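Local coordinates for protein spondin-1 (Homo sapiens, PDB 2ZOU) that probably serves in cell adhesion as a secreted extracellular-matrix glycoprotein, of which this fragment is the beta-sandwich reeler domain, at residues Thr22-Arg27 and Ala124-Lys129. Sequence-based numbering, arbitrary orientation.
Sequences TEFSLR and ASIVQK. With EDO (1,2-ethanediol), chain D; EDO (1,2-ethanediol), chain E; EDO (1,2-ethanediol), chain F.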
ATOM      1  N   THR A  22     -10.001  -9.985  -4.800  1.00 12.83           N
ATOM      2  CA  THR A  22      -9.134 -10.964  -5.424  1.00 12.06           C
ATOM      3  C   THR A  22      -8.550 -11.787  -4.285  1.00 11.36           C
ATOM      4  O   THR A  22      -8.920 -11.608  -3.126  1.00 12.20           O
ATOM      5  CB  THR A  22      -8.009 -10.317  -6.262  1.00 11.89           C
ATOM      6  OG1 THR A  22      -7.051  -9.688  -5.393  1.00 11.86           O
ATOM      7  CG2 THR A  22      -8.578  -9.289  -7.245  1.00 12.50           C
ATOM      8  N   GLU A  23      -7.635 -12.694  -4.606  1.00 11.20           N
ATOM      9  CA  GLU A  23      -7.005 -13.483  -3.556  1.00 11.88           C
ATOM     10  C   GLU A  23      -5.856 -12.735  -2.870  1.00 11.15           C
ATOM     11  O   GLU A  23      -5.200 -13.284  -1.974  1.00 11.96           O
ATOM     12  CB  GLU A  23      -6.513 -14.819  -4.108  1.00 12.27           C
ATOM     13  CG  GLU A  23      -5.288 -14.690  -4.944  1.00 13.38           C
ATOM     14  CD  GLU A  23      -5.569 -14.540  -6.423  1.00 15.00           C
ATOM     15  OE1 GLU A  23      -6.507 -13.796  -6.813  1.00 15.52           O
ATOM     16  OE2 GLU A  23      -4.831 -15.169  -7.216  1.00 16.31           O
ATOM     17  N   PHE A  24      -5.615 -11.493  -3.283  1.00 10.44           N
ATOM     18  CA  PHE A  24      -4.550 -10.694  -2.689  1.00  9.52           C
ATOM     19  C   PHE A  24      -5.186  -9.683  -1.757  1.00 10.11           C
ATOM     20  O   PHE A  24      -6.163  -9.022  -2.121  1.00 10.73           O
ATOM     21  CB  PHE A  24      -3.753  -9.969  -3.772  1.00 10.51           C
ATOM     22  CG  PHE A  24      -3.106 -10.889  -4.744  1.00  9.36           C
ATOM     23  CD1 PHE A  24      -1.878 -11.481  -4.447  1.00 10.56           C
ATOM     24  CD2 PHE A  24      -3.732 -11.203  -5.940  1.00 10.96           C
ATOM     25  CE1 PHE A  24      -1.279 -12.359  -5.355  1.00 10.75           C
ATOM     26  CE2 PHE A  24      -3.134 -12.094  -6.851  1.00  9.98           C
ATOM     27  CZ  PHE A  24      -1.905 -12.658  -6.556  1.00 10.37           C
ATOM     28  N   SER A  25      -4.640  -9.578  -0.549  1.00 10.32           N
ATOM     29  CA  SER A  25      -5.243  -8.726   0.491  1.00 10.89           C
ATOM     30  C   SER A  25      -4.255  -7.731   1.043  1.00 10.78           C
ATOM     31  O   SER A  25      -3.142  -8.111   1.394  1.00 11.39           O
ATOM     32  CB  SER A  25      -5.727  -9.579   1.661  0.65 12.01           C
ATOM     33  OG  SER A  25      -6.795 -10.401   1.257  0.65 13.44           O
ATOM     34  N   LEU A  26      -4.682  -6.472   1.146  1.00  9.88           N
ATOM     35  CA  LEU A  26      -3.906  -5.450   1.840  1.00 10.65           C
ATOM     36  C   LEU A  26      -4.571  -5.221   3.187  1.00 11.55           C
ATOM     37  O   LEU A  26      -5.769  -4.917   3.251  1.00 13.45           O
ATOM     38  CB  LEU A  26      -3.921  -4.155   1.030  1.00 10.26           C
ATOM     39  CG  LEU A  26      -3.022  -3.030   1.570  1.00 12.12           C
ATOM     40  CD1 LEU A  26      -1.550  -3.412   1.485  1.00 15.02           C
ATOM     41  CD2 LEU A  26      -3.257  -1.773   0.783  1.00 13.30           C
ATOM     42  N   ARG A  27      -3.824  -5.438   4.260  1.00 11.23           N
ATOM     43  CA  ARG A  27      -4.378  -5.350   5.602  1.00 11.89           C
ATOM     44  C   ARG A  27      -3.485  -4.500   6.461  1.00 11.40           C
ATOM     45  O   ARG A  27      -2.333  -4.266   6.138  1.00 12.07           O
ATOM     46  CB  ARG A  27      -4.517  -6.730   6.227  1.00 13.66           C
ATOM     47  CG  ARG A  27      -5.402  -7.653   5.417  1.00 17.63           C
ATOM     48  CD  ARG A  27      -6.007  -8.742   6.246  0.65 22.06           C
ATOM     49  NE  ARG A  27      -6.882  -8.216   7.292  0.65 24.89           N
ATOM     50  CZ  ARG A  27      -7.728  -8.960   7.994  0.65 26.47           C
ATOM     51  NH1 ARG A  27      -7.830 -10.262   7.753  0.65 27.97           N
ATOM     52  NH2 ARG A  27      -8.478  -8.400   8.930  0.65 28.10           N
ATOM     53  N   ALA A 124      -2.738  -1.011  -3.190  1.00 11.81           N
ATOM     54  CA  ALA A 124      -1.690  -1.797  -3.801  1.00 11.21           C
ATOM     55  C   ALA A 124      -2.090  -2.332  -5.160  1.00 11.44           C
ATOM     56  O   ALA A 124      -3.267  -2.512  -5.456  1.00 11.66           O
ATOM     57  CB  ALA A 124      -1.296  -2.937  -2.892  1.00 11.61           C
ATOM     58  N   SER A 125      -1.074  -2.567  -5.975  1.00 11.39           N
ATOM     59  CA  SER A 125      -1.179  -3.245  -7.254  1.00 11.82           C
ATOM     60  C   SER A 125      -0.180  -4.383  -7.228  1.00 11.46           C
ATOM     61  O   SER A 125       0.884  -4.243  -6.610  1.00 11.97           O
ATOM     62  CB  SER A 125      -0.846  -2.260  -8.373  0.65 11.43           C
ATOM     63  OG  SER A 125      -0.760  -2.918  -9.615  0.65 10.45           O
ATOM     64  N   ILE A 126      -0.489  -5.506  -7.877  1.00 11.27           N
ATOM     65  CA  ILE A 126       0.465  -6.623  -7.931  1.00 11.96           C
ATOM     66  C   ILE A 126       0.620  -7.208  -9.338  1.00 11.43           C
ATOM     67  O   ILE A 126      -0.226  -6.983 -10.213  1.00 11.04           O
ATOM     68  CB  ILE A 126       0.154  -7.791  -6.916  1.00 13.67           C
ATOM     69  CG1 ILE A 126      -1.086  -8.595  -7.339  1.00 14.50           C
ATOM     70  CG2 ILE A 126       0.108  -7.295  -5.441  1.00 14.85           C
ATOM     71  CD1 ILE A 126      -0.810  -9.777  -8.251  1.00 16.53           C
ATOM     72  N   VAL A 127       1.695  -7.968  -9.531  1.00 11.58           N
ATOM     73  CA  VAL A 127       1.828  -8.857 -10.700  1.00 12.88           C
ATOM     74  C   VAL A 127       2.126 -10.306 -10.305  1.00 13.40           C
ATOM     75  O   VAL A 127       2.984 -10.544  -9.464  1.00 12.44           O
ATOM     76  CB  VAL A 127       2.862  -8.343 -11.755  1.00 13.86           C
ATOM     77  CG1 VAL A 127       4.233  -8.124 -11.140  1.00 15.34           C
ATOM     78  CG2 VAL A 127       2.933  -9.297 -12.947  1.00 13.76           C
ATOM     79  N   GLN A 128       1.403 -11.257 -10.915  1.00 13.66           N
ATOM     80  CA  GLN A 128       1.660 -12.703 -10.778  1.00 14.25           C
ATOM     81  C   GLN A 128       1.938 -13.256 -12.177  1.00 13.65           C
ATOM     82  O   GLN A 128       3.098 -13.400 -12.556  1.00 14.26           O
ATOM     83  CB  GLN A 128       0.475 -13.433 -10.103  1.00 14.32           C
ATOM     84  CG  GLN A 128       0.707 -14.946  -9.849  1.00 14.45           C
ATOM     85  CD  GLN A 128      -0.437 -15.659  -9.109  1.00 15.18           C
ATOM     86  OE1 GLN A 128      -0.324 -16.844  -8.791  1.00 19.83           O
ATOM     87  NE2 GLN A 128      -1.538 -14.964  -8.878  1.00 16.94           N
ATOM     88  N   LYS A 129       0.875 -13.548 -12.935  1.00 12.06           N
ATOM     89  CA  LYS A 129       0.950 -13.831 -14.376  1.00 11.82           C
ATOM     90  C   LYS A 129       0.020 -12.886 -15.145  1.00 11.07           C
ATOM     91  O   LYS A 129      -0.148 -13.000 -16.371  1.00 10.17           O
ATOM     92  CB  LYS A 129       0.624 -15.302 -14.660  1.00 11.62           C
ATOM     93  CG  LYS A 129       1.649 -16.275 -14.078  1.00 13.20           C
ATOM     94  CD  LYS A 129       1.597 -17.619 -14.753  1.00 14.25           C
ATOM     95  CE  LYS A 129       2.504 -18.614 -14.052  1.00 15.46           C
ATOM     96  NZ  LYS A 129       2.607 -19.870 -14.833  1.00 17.98           N
TER
HETATM   97  C1  EDO D   4       2.272  -4.017 -11.069  1.00 27.25           C
HETATM   98  O1  EDO D   4       1.514  -2.803 -11.009  1.00 28.24           O
HETATM   99  C2  EDO D   4       2.877  -4.303  -9.701  1.00 27.34           C
HETATM  100  O2  EDO D   4       3.694  -3.199  -9.284  1.00 25.76           O
HETATM  101  C1  EDO E   5      -4.445 -13.049   1.329  1.00 27.27           C
HETATM  102  O1  EDO E   5      -5.705 -12.858   0.682  1.00 21.92           O
HETATM  103  C2  EDO E   5      -4.590 -13.712   2.692  1.00 29.07           C
HETATM  104  O2  EDO E   5      -4.189 -15.086   2.620  1.00 31.24           O
HETATM  105  C1  EDO F   6      -6.878  -3.752  -6.409  1.00 31.59           C
HETATM  106  O1  EDO F   6      -5.528  -3.460  -6.771  1.00 32.71           O
HETATM  107  C2  EDO F   6      -7.547  -4.648  -7.437  1.00 32.01           C
HETATM  108  O2  EDO F   6      -8.487  -5.509  -6.792  1.00 31.00           O
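The phenyl ring of Phe24 is held between an isoleucine from the facing sheet and the side chain of its own neighbour. The CD1 methyl of Ile126 makes a CH-pi contact over one face, 3.7 Å from the centroid of the Phe24 ring. This methyl is offset toward the rim, nearest Phe24 CZ. Against the opposite face rests Glu23 CG, 3.8 Å above the ring plane, put there by chi1, which sets it in the crowded position between the backbone N and the carbonyl carbon; the bend at chi2 then turns the carboxylate. Ile126 reaches the ring with CG1 in the same crowded position (chi1 72°), so that CG1 follows CD1 beneath the phenyl group. At the ring's edge, Gln128 extends its fully stretched chain until NE2 lies in the ring plane, 3.3 Å from Phe24 CZ, with the amide turned almost perpendicular to the ring. The Glu23 carboxylate passes close to this amide, but OE2 is hydrogen-bonded to Ser51. At the base, Thr22 OG1 accepts the backbone N-H of Phe24 at 3.1 Å, an ST turn leading into the strand. Farther along, Leu26 packs more loosely, its CD2 4.3 Å from Ala124 CB and also against the backbone N of Ala124. Leu140 and Ala47 also border Phe24. An alanine in place of Phe24 would remove the ring and would probably loosen the packing around Ile126 and Glu23 CG. No hydrogen bond joins 22-27 to 124-129, whose touching parts run in roughly opposite directions, 148° apart. Strand 131-144 bonds to both by its backbone and so links the sheets here. Such apolar face-to-face packing of side chains between two sheets is characteristic of the core of a beta-sandwich, here that of the reeler domain.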